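Local coordinates for autophagy-related protein 9 (Schizosaccharomyces pombe, PDB 7D0I) that scrambles phospholipids between membrane leaflets as a homotrimer with a central pore, supplying membrane for the growing autophagosome, at residues 186-194 and 278-286. The protein carries 1 engineered substitution. Residues are numbered along the deposited sequence; the frame is centred on the assembly and turned at random.
Sequences FLQQVYTYY and RLWQMREFY
Y193 and M282 pass each other in opposite directions, each a knob in the other helix's hole, and together they illustrate how two nearly perpendicular helices can interlock by knobs-into-holes packing. The axes of 186-194 and 278-286 cross at -84° and approach to 10.4 Å, probably on the cytoplasmic side of Atg9. The Y193 ring enters a socket made by L279, M282, R283 and Y286. Because CG is anti to the backbone N (chi1 -173°), the ring extends over the second helix, with the backbone N of R283 over one face and L279 CD2 beside CD1. Y193 CD2 lies 3.4 Å from Y286 CD2, over a face of the Y286 ring near the rim, the two planes inclined at 41°. Replacing Y193 by an alanine is likely to open a gap in the socket and take away its contact with the Y286 ring.

M282 in turn is the knob in a hole formed by F186, Q189, V190 and Y193. Bends at chi2 and chi3 bring M282 SD to 3.6 Å from V190 CG2, while CE lies near the F186 ring and Q189 CB. Farther along, F186 presents its edge to the face of F285 in a T-shaped pair, with centroids 5.0 Å apart. One polar link ties the crossing to the backbone: V190 O accepts the helical N-H of Y194 and, from the opposite face of its carbonyl plane, the hydroxyl of Y286, whose OH lies 2.8 Å from V190 O.

Beyond this first shell, W177 meets the rings of both F186 and F285, and helix 302-312 packs on F285 and Y286 through L309 and V305, respectively. At another border the amide of Q189 crosses the aliphatic part of R278, whose guanidinium is engaged through NH1 in a salt bridge with D275 OD1.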
ATOM      1  N   PHE A 186     -18.214   9.270 -39.626  1.00 34.66           N
ATOM      2  CA  PHE A 186     -19.355   8.926 -38.786  1.00 34.66           C
ATOM      3  C   PHE A 186     -19.002   9.038 -37.309  1.00 34.66           C
ATOM      4  O   PHE A 186     -19.778   9.584 -36.519  1.00 34.66           O
ATOM      5  CB  PHE A 186     -19.848   7.519 -39.112  1.00 34.66           C
ATOM      6  CG  PHE A 186     -20.881   7.012 -38.158  1.00 34.66           C
ATOM      7  CD1 PHE A 186     -22.178   7.476 -38.217  1.00 34.66           C
ATOM      8  CD2 PHE A 186     -20.555   6.071 -37.202  1.00 34.66           C
ATOM      9  CE1 PHE A 186     -23.127   7.016 -37.340  1.00 34.66           C
ATOM     10  CE2 PHE A 186     -21.502   5.607 -36.323  1.00 34.66           C
ATOM     11  CZ  PHE A 186     -22.790   6.078 -36.392  1.00 34.66           C
ATOM     12  N   LEU A 187     -17.838   8.522 -36.917  1.00 28.77           N
ATOM     13  CA  LEU A 187     -17.420   8.629 -35.523  1.00 28.77           C
ATOM     14  C   LEU A 187     -17.159  10.075 -35.135  1.00 28.77           C
ATOM     15  O   LEU A 187     -17.463  10.484 -34.011  1.00 28.77           O
ATOM     16  CB  LEU A 187     -16.179   7.782 -35.283  1.00 28.77           C
ATOM     17  CG  LEU A 187     -16.389   6.281 -35.169  1.00 28.77           C
ATOM     18  CD1 LEU A 187     -15.057   5.603 -35.023  1.00 28.77           C
ATOM     19  CD2 LEU A 187     -17.257   5.987 -33.980  1.00 28.77           C
ATOM     20  N   GLN A 188     -16.603  10.868 -36.049  1.00 28.89           N
ATOM     21  CA  GLN A 188     -16.397  12.278 -35.749  1.00 28.89           C
ATOM     22  C   GLN A 188     -17.722  12.996 -35.556  1.00 28.89           C
ATOM     23  O   GLN A 188     -17.830  13.891 -34.716  1.00 28.89           O
ATOM     24  CB  GLN A 188     -15.592  12.952 -36.854  1.00 28.89           C
ATOM     25  CG  GLN A 188     -14.181  12.447 -36.988  1.00 28.89           C
ATOM     26  CD  GLN A 188     -13.398  13.219 -38.013  1.00 28.89           C
ATOM     27  OE1 GLN A 188     -13.726  14.357 -38.328  1.00 28.89           O
ATOM     28  NE2 GLN A 188     -12.352  12.604 -38.548  1.00 28.89           N
ATOM     29  N   GLN A 189     -18.746  12.617 -36.320  1.00 30.45           N
ATOM     30  CA  GLN A 189     -20.044  13.255 -36.152  1.00 30.45           C
ATOM     31  C   GLN A 189     -20.718  12.810 -34.865  1.00 30.45           C
ATOM     32  O   GLN A 189     -21.365  13.612 -34.192  1.00 30.45           O
ATOM     33  CB  GLN A 189     -20.934  12.960 -37.352  1.00 30.45           C
ATOM     34  CG  GLN A 189     -20.547  13.717 -38.589  1.00 30.45           C
ATOM     35  CD  GLN A 189     -21.400  13.341 -39.765  1.00 30.45           C
ATOM     36  OE1 GLN A 189     -22.431  12.692 -39.611  1.00 30.45           O
ATOM     37  NE2 GLN A 189     -20.979  13.742 -40.955  1.00 30.45           N
ATOM     38  N   VAL A 190     -20.585  11.534 -34.514  1.00 26.73           N
ATOM     39  CA  VAL A 190     -21.046  11.077 -33.207  1.00 26.73           C
ATOM     40  C   VAL A 190     -20.397  11.899 -32.105  1.00 26.73           C
ATOM     41  O   VAL A 190     -21.067  12.359 -31.174  1.00 26.73           O
ATOM     42  CB  VAL A 190     -20.757   9.575 -33.037  1.00 26.73           C
ATOM     43  CG1 VAL A 190     -20.881   9.179 -31.596  1.00 26.73           C
ATOM     44  CG2 VAL A 190     -21.702   8.764 -33.869  1.00 26.73           C
ATOM     45  N   TYR A 191     -19.090  12.130 -32.215  1.00 20.27           N
ATOM     46  CA  TYR A 191     -18.387  12.853 -31.165  1.00 20.27           C
ATOM     47  C   TYR A 191     -18.801  14.314 -31.112  1.00 20.27           C
ATOM     48  O   TYR A 191     -18.973  14.868 -30.025  1.00 20.27           O
ATOM     49  CB  TYR A 191     -16.884  12.739 -31.352  1.00 20.27           C
ATOM     50  CG  TYR A 191     -16.123  13.469 -30.291  1.00 20.27           C
ATOM     51  CD1 TYR A 191     -16.050  12.976 -29.012  1.00 20.27           C
ATOM     52  CD2 TYR A 191     -15.494  14.663 -30.563  1.00 20.27           C
ATOM     53  CE1 TYR A 191     -15.374  13.641 -28.039  1.00 20.27           C
ATOM     54  CE2 TYR A 191     -14.816  15.334 -29.594  1.00 20.27           C
ATOM     55  CZ  TYR A 191     -14.763  14.816 -28.336  1.00 20.27           C
ATOM     56  OH  TYR A 191     -14.087  15.480 -27.359  1.00 20.27           O
ATOM     57  N   THR A 192     -18.957  14.966 -32.261  1.00 23.20           N
ATOM     58  CA  THR A 192     -19.349  16.368 -32.224  1.00 23.20           C
ATOM     59  C   THR A 192     -20.814  16.547 -31.876  1.00 23.20           C
ATOM     60  O   THR A 192     -21.206  17.637 -31.453  1.00 23.20           O
ATOM     61  CB  THR A 192     -19.060  17.053 -33.547  1.00 23.20           C
ATOM     62  OG1 THR A 192     -19.871  16.479 -34.571  1.00 23.20           O
ATOM     63  CG2 THR A 192     -17.613  16.892 -33.905  1.00 23.20           C
ATOM     64  N   TYR A 193     -21.637  15.520 -32.042  1.00 30.42           N
ATOM     65  CA  TYR A 193     -22.982  15.586 -31.498  1.00 30.42           C
ATOM     66  C   TYR A 193     -22.967  15.391 -29.995  1.00 30.42           C
ATOM     67  O   TYR A 193     -23.804  15.957 -29.293  1.00 30.42           O
ATOM     68  CB  TYR A 193     -23.875  14.539 -32.153  1.00 30.42           C
ATOM     69  CG  TYR A 193     -25.322  14.653 -31.759  1.00 30.42           C
ATOM     70  CD1 TYR A 193     -26.180  15.485 -32.451  1.00 30.42           C
ATOM     71  CD2 TYR A 193     -25.828  13.934 -30.697  1.00 30.42           C
ATOM     72  CE1 TYR A 193     -27.496  15.599 -32.093  1.00 30.42           C
ATOM     73  CE2 TYR A 193     -27.139  14.041 -30.332  1.00 30.42           C
ATOM     74  CZ  TYR A 193     -27.970  14.874 -31.033  1.00 30.42           C
ATOM     75  OH  TYR A 193     -29.287  14.983 -30.670  1.00 30.42           O
ATOM     76  N   TYR A 194     -22.031  14.595 -29.486  1.00 24.81           N
ATOM     77  CA  TYR A 194     -21.886  14.480 -28.041  1.00 24.81           C
ATOM     78  C   TYR A 194     -21.416  15.790 -27.425  1.00 24.81           C
ATOM     79  O   TYR A 194     -22.026  16.293 -26.478  1.00 24.81           O
ATOM     80  CB  TYR A 194     -20.918  13.361 -27.694  1.00 24.81           C
ATOM     81  CG  TYR A 194     -20.434  13.450 -26.281  1.00 24.81           C
ATOM     82  CD1 TYR A 194     -21.305  13.283 -25.228  1.00 24.81           C
ATOM     83  CD2 TYR A 194     -19.110  13.708 -25.999  1.00 24.81           C
ATOM     84  CE1 TYR A 194     -20.873  13.374 -23.942  1.00 24.81           C
ATOM     85  CE2 TYR A 194     -18.670  13.797 -24.714  1.00 24.81           C
ATOM     86  CZ  TYR A 194     -19.556  13.628 -23.689  1.00 24.81           C
ATOM     87  OH  TYR A 194     -19.127  13.713 -22.392  1.00 24.81           O
ATOM     88  N   ARG A 278     -28.452  16.439 -41.201  1.00 48.35           N
ATOM     89  CA  ARG A 278     -27.457  15.518 -40.665  1.00 48.35           C
ATOM     90  C   ARG A 278     -27.540  15.459 -39.146  1.00 48.35           C
ATOM     91  O   ARG A 278     -27.399  14.388 -38.544  1.00 48.35           O
ATOM     92  CB  ARG A 278     -26.067  15.947 -41.118  1.00 48.35           C
ATOM     93  CG  ARG A 278     -24.950  15.092 -40.585  1.00 48.35           C
ATOM     94  CD  ARG A 278     -23.616  15.786 -40.767  1.00 48.35           C
ATOM     95  NE  ARG A 278     -23.580  17.088 -40.104  1.00 48.35           N
ATOM     96  CZ  ARG A 278     -23.375  17.259 -38.804  1.00 48.35           C
ATOM     97  NH1 ARG A 278     -23.353  18.477 -38.290  1.00 48.35           N
ATOM     98  NH2 ARG A 278     -23.198  16.211 -38.012  1.00 48.35           N
ATOM     99  N   LEU A 279     -27.774  16.609 -38.511  1.00 46.54           N
ATOM    100  CA  LEU A 279     -28.012  16.624 -37.075  1.00 46.54           C
ATOM    101  C   LEU A 279     -29.218  15.777 -36.712  1.00 46.54           C
ATOM    102  O   LEU A 279     -29.207  15.079 -35.696  1.00 46.54           O
ATOM    103  CB  LEU A 279     -28.215  18.052 -36.585  1.00 46.54           C
ATOM    104  CG  LEU A 279     -26.970  18.912 -36.462  1.00 46.54           C
ATOM    105  CD1 LEU A 279     -27.345  20.251 -35.886  1.00 46.54           C
ATOM    106  CD2 LEU A 279     -25.982  18.209 -35.578  1.00 46.54           C
ATOM    107  N   TRP A 280     -30.274  15.825 -37.526  1.00 49.18           N
ATOM    108  CA  TRP A 280     -31.439  15.008 -37.204  1.00 49.18           C
ATOM    109  C   TRP A 280     -31.126  13.524 -37.330  1.00 49.18           C
ATOM    110  O   TRP A 280     -31.560  12.716 -36.498  1.00 49.18           O
ATOM    111  CB  TRP A 280     -32.622  15.372 -38.093  1.00 49.18           C
ATOM    112  CG  TRP A 280     -33.870  14.722 -37.610  1.00 49.18           C
ATOM    113  CD1 TRP A 280     -34.357  13.503 -37.977  1.00 49.18           C
ATOM    114  CD2 TRP A 280     -34.777  15.241 -36.637  1.00 49.18           C
ATOM    115  NE1 TRP A 280     -35.521  13.238 -37.301  1.00 49.18           N
ATOM    116  CE2 TRP A 280     -35.800  14.290 -36.472  1.00 49.18           C
ATOM    117  CE3 TRP A 280     -34.829  16.423 -35.895  1.00 49.18           C
ATOM    118  CZ2 TRP A 280     -36.861  14.485 -35.599  1.00 49.18           C
ATOM    119  CZ3 TRP A 280     -35.879  16.614 -35.030  1.00 49.18           C
ATOM    120  CH2 TRP A 280     -36.882  15.650 -34.888  1.00 49.18           C
ATOM    121  N   GLN A 281     -30.394  13.145 -38.377  1.00 46.19           N
ATOM    122  CA  GLN A 281     -29.983  11.752 -38.518  1.00 46.19           C
ATOM    123  C   GLN A 281     -29.195  11.294 -37.298  1.00 46.19           C
ATOM    124  O   GLN A 281     -29.422  10.196 -36.773  1.00 46.19           O
ATOM    125  CB  GLN A 281     -29.148  11.570 -39.782  1.00 46.19           C
ATOM    126  CG  GLN A 281     -29.874  11.903 -41.065  1.00 46.19           C
ATOM    127  CD  GLN A 281     -30.857  10.830 -41.473  1.00 46.19           C
ATOM    128  OE1 GLN A 281     -30.838   9.722 -40.941  1.00 46.19           O
ATOM    129  NE2 GLN A 281     -31.722  11.155 -42.426  1.00 46.19           N
ATOM    130  N   MET A 282     -28.275  12.135 -36.822  1.00 41.08           N
ATOM    131  CA  MET A 282     -27.465  11.745 -35.673  1.00 41.08           C
ATOM    132  C   MET A 282     -28.284  11.707 -34.391  1.00 41.08           C
ATOM    133  O   MET A 282     -28.047  10.852 -33.534  1.00 41.08           O
ATOM    134  CB  MET A 282     -26.273  12.683 -35.527  1.00 41.08           C
ATOM    135  CG  MET A 282     -25.276  12.241 -34.483  1.00 41.08           C
ATOM    136  SD  MET A 282     -24.694  10.566 -34.737  1.00 41.08           S
ATOM    137  CE  MET A 282     -23.955  10.728 -36.353  1.00 41.08           C
ATOM    138  N   ARG A 283     -29.255  12.605 -34.244  1.00 44.17           N
ATOM    139  CA  ARG A 283     -30.131  12.554 -33.077  1.00 44.17           C
ATOM    140  C   ARG A 283     -30.939  11.267 -33.063  1.00 44.17           C
ATOM    141  O   ARG A 283     -31.127  10.651 -32.006  1.00 44.17           O
ATOM    142  CB  ARG A 283     -31.058  13.762 -33.062  1.00 44.17           C
ATOM    143  CG  ARG A 283     -32.133  13.685 -32.004  1.00 44.17           C
ATOM    144  CD  ARG A 283     -33.063  14.875 -32.079  1.00 44.17           C
ATOM    145  NE  ARG A 283     -34.190  14.733 -31.168  1.00 44.17           N
ATOM    146  CZ  ARG A 283     -35.302  14.072 -31.463  1.00 44.17           C
ATOM    147  NH1 ARG A 283     -35.432  13.491 -32.648  1.00 44.17           N
ATOM    148  NH2 ARG A 283     -36.282  13.987 -30.578  1.00 44.17           N
ATOM    149  N   GLU A 284     -31.429  10.845 -34.230  1.00 47.28           N
ATOM    150  CA  GLU A 284     -32.127   9.567 -34.304  1.00 47.28           C
ATOM    151  C   GLU A 284     -31.201   8.418 -33.939  1.00 47.28           C
ATOM    152  O   GLU A 284     -31.584   7.521 -33.182  1.00 47.28           O
ATOM    153  CB  GLU A 284     -32.718   9.361 -35.696  1.00 47.28           C
ATOM    154  CG  GLU A 284     -33.899  10.261 -36.001  1.00 47.28           C
ATOM    155  CD  GLU A 284     -35.057  10.042 -35.052  1.00 47.28           C
ATOM    156  OE1 GLU A 284     -35.239   8.901 -34.577  1.00 47.28           O
ATOM    157  OE2 GLU A 284     -35.793  11.012 -34.778  1.00 47.28           O
ATOM    158  N   PHE A 285     -29.973   8.428 -34.462  1.00 42.63           N
ATOM    159  CA  PHE A 285     -29.027   7.377 -34.102  1.00 42.63           C
ATOM    160  C   PHE A 285     -28.741   7.365 -32.608  1.00 42.63           C
ATOM    161  O   PHE A 285     -28.495   6.301 -32.032  1.00 42.63           O
ATOM    162  CB  PHE A 285     -27.725   7.538 -34.881  1.00 42.63           C
ATOM    163  CG  PHE A 285     -26.665   6.556 -34.487  1.00 42.63           C
ATOM    164  CD1 PHE A 285     -25.689   6.897 -33.575  1.00 42.63           C
ATOM    165  CD2 PHE A 285     -26.646   5.289 -35.028  1.00 42.63           C
ATOM    166  CE1 PHE A 285     -24.718   5.992 -33.208  1.00 42.63           C
ATOM    167  CE2 PHE A 285     -25.675   4.383 -34.666  1.00 42.63           C
ATOM    168  CZ  PHE A 285     -24.711   4.737 -33.756  1.00 42.63           C
ATOM    169  N   TYR A 286     -28.757   8.530 -31.967  1.00 41.31           N
ATOM    170  CA  TYR A 286     -28.483   8.580 -30.535  1.00 41.31           C
ATOM    171  C   TYR A 286     -29.653   8.036 -29.734  1.00 41.31           C
ATOM    172  O   TYR A 286     -29.467   7.244 -28.804  1.00 41.31           O
ATOM    173  CB  TYR A 286     -28.161  10.013 -30.108  1.00 41.31           C
ATOM    174  CG  TYR A 286     -26.690  10.264 -29.903  1.00 41.31           C
ATOM    175  CD1 TYR A 286     -26.130  10.224 -28.642  1.00 41.31           C
ATOM    176  CD2 TYR A 286     -25.859  10.525 -30.973  1.00 41.31           C
ATOM    177  CE1 TYR A 286     -24.796  10.445 -28.456  1.00 41.31           C
ATOM    178  CE2 TYR A 286     -24.528  10.745 -30.793  1.00 41.31           C
ATOM    179  CZ  TYR A 286     -24.001  10.703 -29.536  1.00 41.31           C
ATOM    180  OH  TYR A 286     -22.664  10.925 -29.366  1.00 41.31           O
TER